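Local atomic coordinates of malate dehydrogenase (Pyrococcus horikoshii, PDB entry 1V9N), a protein that catalyses the reversible NAD(+)-dependent oxidation of (S)-malate to oxaloacetate, as a homodimer of the LDH2/MDH2 oxidoreductase family. Residues A[22-25]-A[26-30]; A[33-36]-A[37-40]; A[284-287]-A[288-291]. All coordinates share one frame; numbering follows the deposited sequence.

Contact 1 of 3, residues A[22-25]-A[26-30]; sequences FIVR and VLTKL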
ATOM      1  N   PHE A  22      28.835 -15.212  14.328  1.00 27.10           N
ATOM      2  CA  PHE A  22      29.811 -14.183  14.014  1.00 26.67           C
ATOM      3  C   PHE A  22      29.226 -12.817  14.362  1.00 27.21           C
ATOM      4  O   PHE A  22      29.807 -12.063  15.148  1.00 26.48           O
ATOM      5  CB  PHE A  22      30.166 -14.223  12.530  1.00 26.45           C
ATOM      6  CG  PHE A  22      30.926 -13.017  12.064  1.00 27.90           C
ATOM      7  CD1 PHE A  22      32.222 -12.780  12.507  1.00 27.29           C
ATOM      8  CD2 PHE A  22      30.328 -12.090  11.216  1.00 29.79           C
ATOM      9  CE1 PHE A  22      32.908 -11.638  12.117  1.00 28.06           C
ATOM     10  CE2 PHE A  22      31.009 -10.941  10.819  1.00 28.75           C
ATOM     11  CZ  PHE A  22      32.298 -10.716  11.271  1.00 27.91           C
ATOM     12  N   ILE A  23      28.069 -12.507  13.777  1.00 25.73           N
ATOM     13  CA  ILE A  23      27.399 -11.233  14.020  1.00 24.63           C
ATOM     14  C   ILE A  23      27.244 -10.979  15.513  1.00 23.42           C
ATOM     15  O   ILE A  23      27.514  -9.878  15.991  1.00 22.17           O
ATOM     16  CB  ILE A  23      25.993 -11.196  13.355  1.00 23.89           C
ATOM     17  CG1 ILE A  23      26.137 -11.303  11.838  1.00 22.26           C
ATOM     18  CG2 ILE A  23      25.267  -9.899  13.715  1.00 21.80           C
ATOM     19  CD1 ILE A  23      24.817 -11.510  11.113  1.00 24.67           C
ATOM     20  N   VAL A  24      26.809 -12.002  16.243  1.00 22.65           N
ATOM     21  CA  VAL A  24      26.617 -11.886  17.685  1.00 23.10           C
ATOM     22  C   VAL A  24      27.933 -11.595  18.413  1.00 23.52           C
ATOM     23  O   VAL A  24      27.949 -10.845  19.394  1.00 23.53           O
ATOM     24  CB  VAL A  24      25.968 -13.172  18.266  1.00 21.60           C
ATOM     25  CG1 VAL A  24      25.937 -13.107  19.787  1.00 21.36           C
ATOM     26  CG2 VAL A  24      24.542 -13.319  17.729  1.00 21.24           C
ATOM     27  N   ARG A  25      29.029 -12.184  17.935  1.00 23.41           N
ATOM     28  CA  ARG A  25      30.342 -11.959  18.546  1.00 24.09           C
ATOM     29  C   ARG A  25      30.733 -10.493  18.421  1.00 22.68           C
ATOM     30  O   ARG A  25      31.112  -9.849  19.398  1.00 23.58           O
ATOM     31  CB  ARG A  25      31.430 -12.796  17.862  1.00 25.69           C
ATOM     32  CG  ARG A  25      31.549 -14.227  18.331  1.00 27.71           C
ATOM     33  CD  ARG A  25      32.942 -14.768  18.022  1.00 27.86           C
ATOM     34  NE  ARG A  25      33.207 -14.899  16.593  1.00 28.36           N
ATOM     35  CZ  ARG A  25      32.607 -15.787  15.804  1.00 28.22           C
ATOM     36  NH1 ARG A  25      31.707 -16.620  16.306  1.00 28.03           N
ATOM     37  NH2 ARG A  25      32.913 -15.847  14.514  1.00 29.52           N
ATOM     38  N   VAL A  26      30.652  -9.980  17.200  1.00 23.01           N
ATOM     39  CA  VAL A  26      31.001  -8.596  16.917  1.00 24.16           C
ATOM     40  C   VAL A  26      30.165  -7.617  17.740  1.00 23.28           C
ATOM     41  O   VAL A  26      30.704  -6.729  18.404  1.00 23.78           O
ATOM     42  CB  VAL A  26      30.805  -8.273  15.419  1.00 23.72           C
ATOM     43  CG1 VAL A  26      31.066  -6.793  15.161  1.00 24.43           C
ATOM     44  CG2 VAL A  26      31.727  -9.131  14.575  1.00 24.57           C
ATOM     45  N   LEU A  27      28.848  -7.793  17.702  1.00 21.98           N
ATOM     46  CA  LEU A  27      27.942  -6.903  18.419  1.00 22.37           C
ATOM     47  C   LEU A  27      28.119  -6.910  19.931  1.00 20.88           C
ATOM     48  O   LEU A  27      28.115  -5.849  20.554  1.00 21.62           O
ATOM     49  CB  LEU A  27      26.488  -7.223  18.050  1.00 21.06           C
ATOM     50  CG  LEU A  27      26.136  -7.000  16.572  1.00 23.28           C
ATOM     51  CD1 LEU A  27      24.685  -7.381  16.332  1.00 20.59           C
ATOM     52  CD2 LEU A  27      26.366  -5.533  16.185  1.00 23.21           C
ATOM     53  N   THR A  28      28.271  -8.089  20.531  1.00 20.14           N
ATOM     54  CA  THR A  28      28.448  -8.151  21.976  1.00 20.63           C
ATOM     55  C   THR A  28      29.803  -7.570  22.377  1.00 20.05           C
ATOM     56  O   THR A  28      29.933  -6.985  23.444  1.00 21.69           O
ATOM     57  CB  THR A  28      28.307  -9.597  22.518  1.00 19.76           C
ATOM     58  OG1 THR A  28      29.172 -10.484  21.797  1.00 22.30           O
ATOM     59  CG2 THR A  28      26.863 -10.061  22.381  1.00 20.56           C
ATOM     60  N   LYS A  29      30.802  -7.725  21.514  1.00 21.04           N
ATOM     61  CA  LYS A  29      32.140  -7.181  21.773  1.00 22.66           C
ATOM     62  C   LYS A  29      32.068  -5.648  21.806  1.00 22.25           C
ATOM     63  O   LYS A  29      32.874  -4.989  22.463  1.00 22.48           O
ATOM     64  CB  LYS A  29      33.112  -7.619  20.670  1.00 22.49           C
ATOM     65  CG  LYS A  29      34.547  -7.103  20.839  1.00 24.95           C
ATOM     66  CD  LYS A  29      35.225  -7.729  22.046  1.00 26.44           C
ATOM     67  CE  LYS A  29      36.652  -7.227  22.211  1.00 28.27           C
ATOM     68  NZ  LYS A  29      37.301  -7.826  23.403  1.00 31.61           N
ATOM     69  N   LEU A  30      31.093  -5.088  21.093  1.00 21.37           N
ATOM     70  CA  LEU A  30      30.912  -3.639  21.041  1.00 21.58           C
ATOM     71  C   LEU A  30      29.988  -3.129  22.150  1.00 19.73           C
ATOM     72  O   LEU A  30      29.662  -1.947  22.200  1.00 19.62           O
ATOM     73  CB  LEU A  30      30.363  -3.223  19.672  1.00 21.09           C
ATOM     74  CG  LEU A  30      31.341  -3.303  18.498  1.00 23.71           C
ATOM     75  CD1 LEU A  30      30.589  -3.233  17.180  1.00 22.85           C
ATOM     76  CD2 LEU A  30      32.353  -2.164  18.605  1.00 24.75           C
TER
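Val-26 sets its CG2 methyl over one face of the Phe-22 ring, 4.0 Å from the ring centroid and 25° off the normal, a CH-pi contact offset toward the CE1-CZ rim. Arg-25 NH2 comes to the edge of the same ring, in its plane. The guanidinium in turn has Phe-22 CA against one of its faces, because the arginine chain bends at chi3 and folds back along the helix; NH2 is hydrogen-bonded to Glu-358 O near the C-terminus. One residue on, Ile-23 and Leu-27 lie side by side and point the same way, with Ile-23 CG2 3.7 Å from Leu-27 CD1. Thr-28 adds a polar contact to the backbone. Its chi1 of 52° places OG1 between the backbone N and the carbonyl carbon, facing back down the helix, where OG1 donates to Val-24 O at 2.7 Å. That oxygen also accepts the ordinary helical bond from Thr-28 N, at 3.0 Å, and is gripped twice by one residue. With an alanine in place of Thr-28, Val-24 O would probably keep the amide bond but lose its hydroxyl partner, and Val-24 CG1 its CG2 neighbour. Within the fold, this last part of helix 16-29 packs through Phe-22 and Val-26 on helices 342-355 and 60-69. Ile-23 and Leu-27 face helix 34-49.

Contact 2 of 3, residues A[33-36]-A[37-40]; sequences PEED and AKIV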
ATOM      1  N   PRO A  33      23.892  -5.686  24.305  1.00 23.88           N
ATOM      2  CA  PRO A  33      23.409  -6.793  25.143  1.00 24.48           C
ATOM      3  C   PRO A  33      23.182  -8.014  24.261  1.00 25.23           C
ATOM      4  O   PRO A  33      22.669  -7.899  23.145  1.00 24.64           O
ATOM      5  CB  PRO A  33      22.115  -6.241  25.726  1.00 25.97           C
ATOM      6  CG  PRO A  33      22.450  -4.768  25.891  1.00 25.23           C
ATOM      7  CD  PRO A  33      23.139  -4.449  24.576  1.00 24.15           C
ATOM      8  N   GLU A  34      23.572  -9.180  24.765  1.00 24.61           N
ATOM      9  CA  GLU A  34      23.457 -10.422  24.015  1.00 24.83           C
ATOM     10  C   GLU A  34      22.102 -10.686  23.370  1.00 23.41           C
ATOM     11  O   GLU A  34      22.040 -11.126  22.225  1.00 22.23           O
ATOM     12  CB  GLU A  34      23.830 -11.607  24.908  1.00 26.87           C
ATOM     13  CG  GLU A  34      23.662 -12.955  24.229  1.00 33.31           C
ATOM     14  CD  GLU A  34      24.252 -14.091  25.039  1.00 37.03           C
ATOM     15  OE1 GLU A  34      23.921 -14.201  26.242  1.00 38.30           O
ATOM     16  OE2 GLU A  34      25.046 -14.874  24.469  1.00 39.14           O
ATOM     17  N   GLU A  35      21.021 -10.432  24.094  1.00 23.42           N
ATOM     18  CA  GLU A  35      19.697 -10.681  23.534  1.00 26.60           C
ATOM     19  C   GLU A  35      19.384  -9.730  22.386  1.00 25.56           C
ATOM     20  O   GLU A  35      18.733 -10.112  21.417  1.00 24.76           O
ATOM     21  CB  GLU A  35      18.623 -10.577  24.619  1.00 29.54           C
ATOM     22  CG  GLU A  35      18.706 -11.694  25.661  1.00 36.36           C
ATOM     23  CD  GLU A  35      18.808 -13.082  25.031  1.00 40.04           C
ATOM     24  OE1 GLU A  35      17.899 -13.464  24.260  1.00 41.96           O
ATOM     25  OE2 GLU A  35      19.803 -13.790  25.308  1.00 41.73           O
ATOM     26  N   ASP A  36      19.852  -8.491  22.491  1.00 25.29           N
ATOM     27  CA  ASP A  36      19.619  -7.518  21.434  1.00 24.27           C
ATOM     28  C   ASP A  36      20.482  -7.881  20.230  1.00 22.24           C
ATOM     29  O   ASP A  36      20.063  -7.706  19.092  1.00 22.62           O
ATOM     30  CB  ASP A  36      19.941  -6.102  21.920  1.00 25.59           C
ATOM     31  CG  ASP A  36      18.947  -5.603  22.955  1.00 27.96           C
ATOM     32  OD1 ASP A  36      17.868  -6.217  23.086  1.00 28.57           O
ATOM     33  OD2 ASP A  36      19.232  -4.590  23.628  1.00 29.22           O
ATOM     34  N   ALA A  37      21.682  -8.398  20.489  1.00 20.08           N
ATOM     35  CA  ALA A  37      22.591  -8.803  19.419  1.00 18.33           C
ATOM     36  C   ALA A  37      21.969  -9.952  18.631  1.00 18.85           C
ATOM     37  O   ALA A  37      22.099 -10.025  17.411  1.00 18.53           O
ATOM     38  CB  ALA A  37      23.935  -9.246  20.004  1.00 16.61           C
ATOM     39  N   LYS A  38      21.302 -10.857  19.339  1.00 19.21           N
ATOM     40  CA  LYS A  38      20.649 -11.995  18.699  1.00 21.92           C
ATOM     41  C   LYS A  38      19.485 -11.549  17.809  1.00 21.63           C
ATOM     42  O   LYS A  38      19.217 -12.161  16.774  1.00 22.05           O
ATOM     43  CB  LYS A  38      20.163 -12.989  19.763  1.00 22.79           C
ATOM     44  CG  LYS A  38      21.299 -13.656  20.524  1.00 25.17           C
ATOM     45  CD  LYS A  38      20.795 -14.702  21.512  1.00 30.35           C
ATOM     46  CE  LYS A  38      21.961 -15.392  22.208  1.00 31.78           C
ATOM     47  NZ  LYS A  38      21.505 -16.455  23.146  1.00 34.61           N
ATOM     48  N   ILE A  39      18.795 -10.484  18.206  1.00 21.01           N
ATOM     49  CA  ILE A  39      17.684  -9.969  17.404  1.00 21.22           C
ATOM     50  C   ILE A  39      18.232  -9.374  16.107  1.00 21.11           C
ATOM     51  O   ILE A  39      17.703  -9.623  15.029  1.00 21.32           O
ATOM     52  CB  ILE A  39      16.889  -8.883  18.169  1.00 23.07           C
ATOM     53  CG1 ILE A  39      16.134  -9.517  19.339  1.00 23.08           C
ATOM     54  CG2 ILE A  39      15.917  -8.185  17.225  1.00 22.98           C
ATOM     55  CD1 ILE A  39      15.521  -8.514  20.298  1.00 24.59           C
ATOM     56  N   VAL A  40      19.299  -8.589  16.212  1.00 20.51           N
ATOM     57  CA  VAL A  40      19.899  -7.987  15.025  1.00 18.65           C
ATOM     58  C   VAL A  40      20.397  -9.082  14.077  1.00 19.17           C
ATOM     59  O   VAL A  40      20.126  -9.049  12.875  1.00 18.72           O
ATOM     60  CB  VAL A  40      21.086  -7.063  15.405  1.00 17.04           C
ATOM     61  CG1 VAL A  40      21.704  -6.462  14.146  1.00 17.21           C
ATOM     62  CG2 VAL A  40      20.600  -5.954  16.338  1.00 15.38           C
TER
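Lys-38 reaches back over the first turn of its helix toward two glutamates. Its NZ makes a long salt bridge, 3.8 Å, with Glu-35 OE2, while Glu-34 OE2 stays 4.1 Å from the same NZ, an electrostatic neighbour at most. The lysine is fully extended beyond CG and crosses Glu-34 at a slant, its CE 3.6 Å from Glu-34 CG, so aliphatic contact accompanies the charge pairing. Glu-35 approaches differently: a bend at chi2 (-49°) turns its carboxylate toward the lysine. Both acids are exposed, so this long pairing is probably weak. Behind these side chains stands the backbone. Pro-33 occupies the N-cap position and its O accepts from Ala-37 N at 2.9 Å, opening the helix. Glu-34 O takes Lys-38 N at 3.0 Å and fixes where the lysine starts, and Asp-36 O receives Val-40 N plus a weak bond from Ile-39 N. Negative glutamates in this first turn would also be expected to suit the helix dipole. On the buried side of helix 34-49, Ala-37 and Val-40 pack on Leu-27 of helix 16-29, whereas Asp-36, Ile-39 and Val-40 touch Val-99, Gln-98 and Tyr-102 of helix 97-115.

Contact 3 of 3, residues A[284-287]-A[288-291]; sequences VIDI and EHFI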
ATOM      1  N   VAL A 284      -1.067  -4.914  13.458  1.00 12.93           N
ATOM      2  CA  VAL A 284      -1.418  -6.319  13.570  1.00 13.76           C
ATOM      3  C   VAL A 284      -2.923  -6.467  13.657  1.00 14.19           C
ATOM      4  O   VAL A 284      -3.600  -5.709  14.351  1.00 13.52           O
ATOM      5  CB  VAL A 284      -0.791  -6.958  14.834  1.00 12.98           C
ATOM      6  CG1 VAL A 284      -1.155  -8.435  14.925  1.00 10.88           C
ATOM      7  CG2 VAL A 284       0.711  -6.779  14.804  1.00 11.93           C
ATOM      8  N   ILE A 285      -3.447  -7.444  12.932  1.00 15.43           N
ATOM      9  CA  ILE A 285      -4.867  -7.719  12.969  1.00 15.79           C
ATOM     10  C   ILE A 285      -4.998  -9.152  13.455  1.00 16.90           C
ATOM     11  O   ILE A 285      -4.474 -10.073  12.829  1.00 16.24           O
ATOM     12  CB  ILE A 285      -5.513  -7.588  11.570  1.00 15.44           C
ATOM     13  CG1 ILE A 285      -5.415  -6.140  11.075  1.00 17.30           C
ATOM     14  CG2 ILE A 285      -6.977  -8.016  11.634  1.00 18.07           C
ATOM     15  CD1 ILE A 285      -6.003  -5.924   9.675  1.00 15.56           C
ATOM     16  N   ASP A 286      -5.666  -9.344  14.588  1.00 17.00           N
ATOM     17  CA  ASP A 286      -5.848 -10.695  15.106  1.00 16.63           C
ATOM     18  C   ASP A 286      -6.985 -11.334  14.321  1.00 15.41           C
ATOM     19  O   ASP A 286      -8.160 -11.097  14.590  1.00 14.34           O
ATOM     20  CB  ASP A 286      -6.183 -10.677  16.601  1.00 17.20           C
ATOM     21  CG  ASP A 286      -6.375 -12.079  17.168  1.00 17.13           C
ATOM     22  OD1 ASP A 286      -5.541 -12.964  16.880  1.00 18.33           O
ATOM     23  OD2 ASP A 286      -7.353 -12.296  17.909  1.00 20.27           O
ATOM     24  N   ILE A 287      -6.617 -12.136  13.334  1.00 16.74           N
ATOM     25  CA  ILE A 287      -7.588 -12.803  12.480  1.00 17.12           C
ATOM     26  C   ILE A 287      -8.763 -13.438  13.228  1.00 17.45           C
ATOM     27  O   ILE A 287      -9.910 -13.272  12.828  1.00 17.77           O
ATOM     28  CB  ILE A 287      -6.879 -13.870  11.622  1.00 16.91           C
ATOM     29  CG1 ILE A 287      -5.917 -13.174  10.648  1.00 14.88           C
ATOM     30  CG2 ILE A 287      -7.909 -14.718  10.864  1.00 14.82           C
ATOM     31  CD1 ILE A 287      -4.930 -14.119   9.977  1.00 13.87           C
ATOM     32  N   GLU A 288      -8.473 -14.148  14.315  1.00 17.78           N
ATOM     33  CA  GLU A 288      -9.500 -14.834  15.110  1.00 18.99           C
ATOM     34  C   GLU A 288     -10.668 -13.940  15.552  1.00 18.87           C
ATOM     35  O   GLU A 288     -11.804 -14.402  15.660  1.00 18.90           O
ATOM     36  CB  GLU A 288      -8.847 -15.489  16.338  1.00 19.56           C
ATOM     37  CG  GLU A 288      -9.747 -16.428  17.152  1.00 19.93           C
ATOM     38  CD  GLU A 288     -10.114 -17.712  16.418  1.00 21.61           C
ATOM     39  OE1 GLU A 288      -9.496 -18.023  15.376  1.00 22.05           O
ATOM     40  OE2 GLU A 288     -11.023 -18.423  16.893  1.00 22.76           O
ATOM     41  N   HIS A 289     -10.388 -12.667  15.817  1.00 18.61           N
ATOM     42  CA  HIS A 289     -11.429 -11.726  16.230  1.00 16.93           C
ATOM     43  C   HIS A 289     -12.408 -11.448  15.087  1.00 17.33           C
ATOM     44  O   HIS A 289     -13.503 -10.935  15.311  1.00 17.27           O
ATOM     45  CB  HIS A 289     -10.814 -10.395  16.681  1.00 18.31           C
ATOM     46  CG  HIS A 289     -10.392 -10.370  18.120  1.00 17.25           C
ATOM     47  ND1 HIS A 289      -9.196 -10.895  18.560  1.00 16.95           N
ATOM     48  CD2 HIS A 289     -11.013  -9.877  19.221  1.00 16.61           C
ATOM     49  CE1 HIS A 289      -9.097 -10.727  19.868  1.00 17.14           C
ATOM     50  NE2 HIS A 289     -10.187 -10.112  20.293  1.00 17.05           N
ATOM     51  N   PHE A 290     -12.005 -11.781  13.864  1.00 16.18           N
ATOM     52  CA  PHE A 290     -12.844 -11.557  12.691  1.00 16.53           C
ATOM     53  C   PHE A 290     -13.503 -12.841  12.205  1.00 17.75           C
ATOM     54  O   PHE A 290     -14.728 -12.919  12.124  1.00 18.86           O
ATOM     55  CB  PHE A 290     -12.010 -10.936  11.568  1.00 16.48           C
ATOM     56  CG  PHE A 290     -11.662  -9.498  11.805  1.00 14.62           C
ATOM     57  CD1 PHE A 290     -12.403  -8.484  11.208  1.00 15.59           C
ATOM     58  CD2 PHE A 290     -10.608  -9.155  12.641  1.00 16.31           C
ATOM     59  CE1 PHE A 290     -12.096  -7.148  11.438  1.00 14.82           C
ATOM     60  CE2 PHE A 290     -10.293  -7.816  12.882  1.00 18.67           C
ATOM     61  CZ  PHE A 290     -11.042  -6.813  12.275  1.00 16.80           C
ATOM     62  N   ILE A 291     -12.694 -13.838  11.865  1.00 18.82           N
ATOM     63  CA  ILE A 291     -13.218 -15.124  11.410  1.00 19.99           C
ATOM     64  C   ILE A 291     -12.313 -16.226  11.938  1.00 20.44           C
ATOM     65  O   ILE A 291     -11.190 -15.958  12.359  1.00 20.66           O
ATOM     66  CB  ILE A 291     -13.268 -15.215   9.862  1.00 20.28           C
ATOM     67  CG1 ILE A 291     -11.854 -15.111   9.283  1.00 19.43           C
ATOM     68  CG2 ILE A 291     -14.161 -14.103   9.304  1.00 20.33           C
ATOM     69  CD1 ILE A 291     -11.778 -15.460   7.807  1.00 19.25           C
TER
HETATM   70  O   HOH W   1      -5.774 -15.073  14.988  1.00 14.20           O
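Asp-286 OD2 and His-289 ND1 are modelled only 2.4 Å apart, very short for the hydrogen bond that ND1 donates to OD2; the exact length is doubtful, the pairing less so. The carboxylate oxygen comes to the edge of the imidazole, near the ring plane, while the carboxylate itself is turned 70° from that ring. Asp-286 has CG anti to its N (chi1 -180°), beside the carbonyl carbon, which carries the acid forward to the histidine three residues on. The other oxygen, OD1, accepts from a water at 2.8 Å, and the same water takes the amide proton of Glu-288 N at 2.9 Å. Beneath this network the chain turns tightly. His-289 N donates to Asp-286 O at 3.0 Å from above the carbonyl plane, closing a beta turn, and Ile-287 O accepts both Phe-290 N, again from above its plane, and Ile-291 N at 3.0 Å, nearly along its C=O direction. The turn returns Phe-290 to the strand end, where its CE2 meets Ile-285 CG2 at 3.5 Å, the two side chains crossing at about a right angle. Phe-290 also meets Tyr-87 of the second subunit, and Glu-288 O accepts from Arg-82 there, while Glu-288 OE1 accepts from Leu-293 N at the start of helix 293-308. With OD2 bonded to His-289 and OD1 linked through the water to Glu-288 N, the acid braces the turn that follows strand 278-285; its negative charge would be expected to favour a protonated His-289.

Contacts 1, 2 and 3 follow one another along the chain. Contacts 1 and 2, on successive helices 16-29 and 34-49, have centres about 9 Å apart and touch: Leu-27 CD1 lies 3.7 Å from Val-40 CB, part of an apolar seam between roughly antiparallel helices. Contact 3 is remote, its centre about 38 Å from contact 1's and about 30 Å from contact 2's. It lies where strand 278-285 of the mixed sheet meets the loop before helix 293-308. Helix 97-115 bridges the distance, taking contact 2 near its start and Val-284 farther along. The first two thus belong to partly buried helix packing within one subunit, whereas the third contributes to the interface with the second.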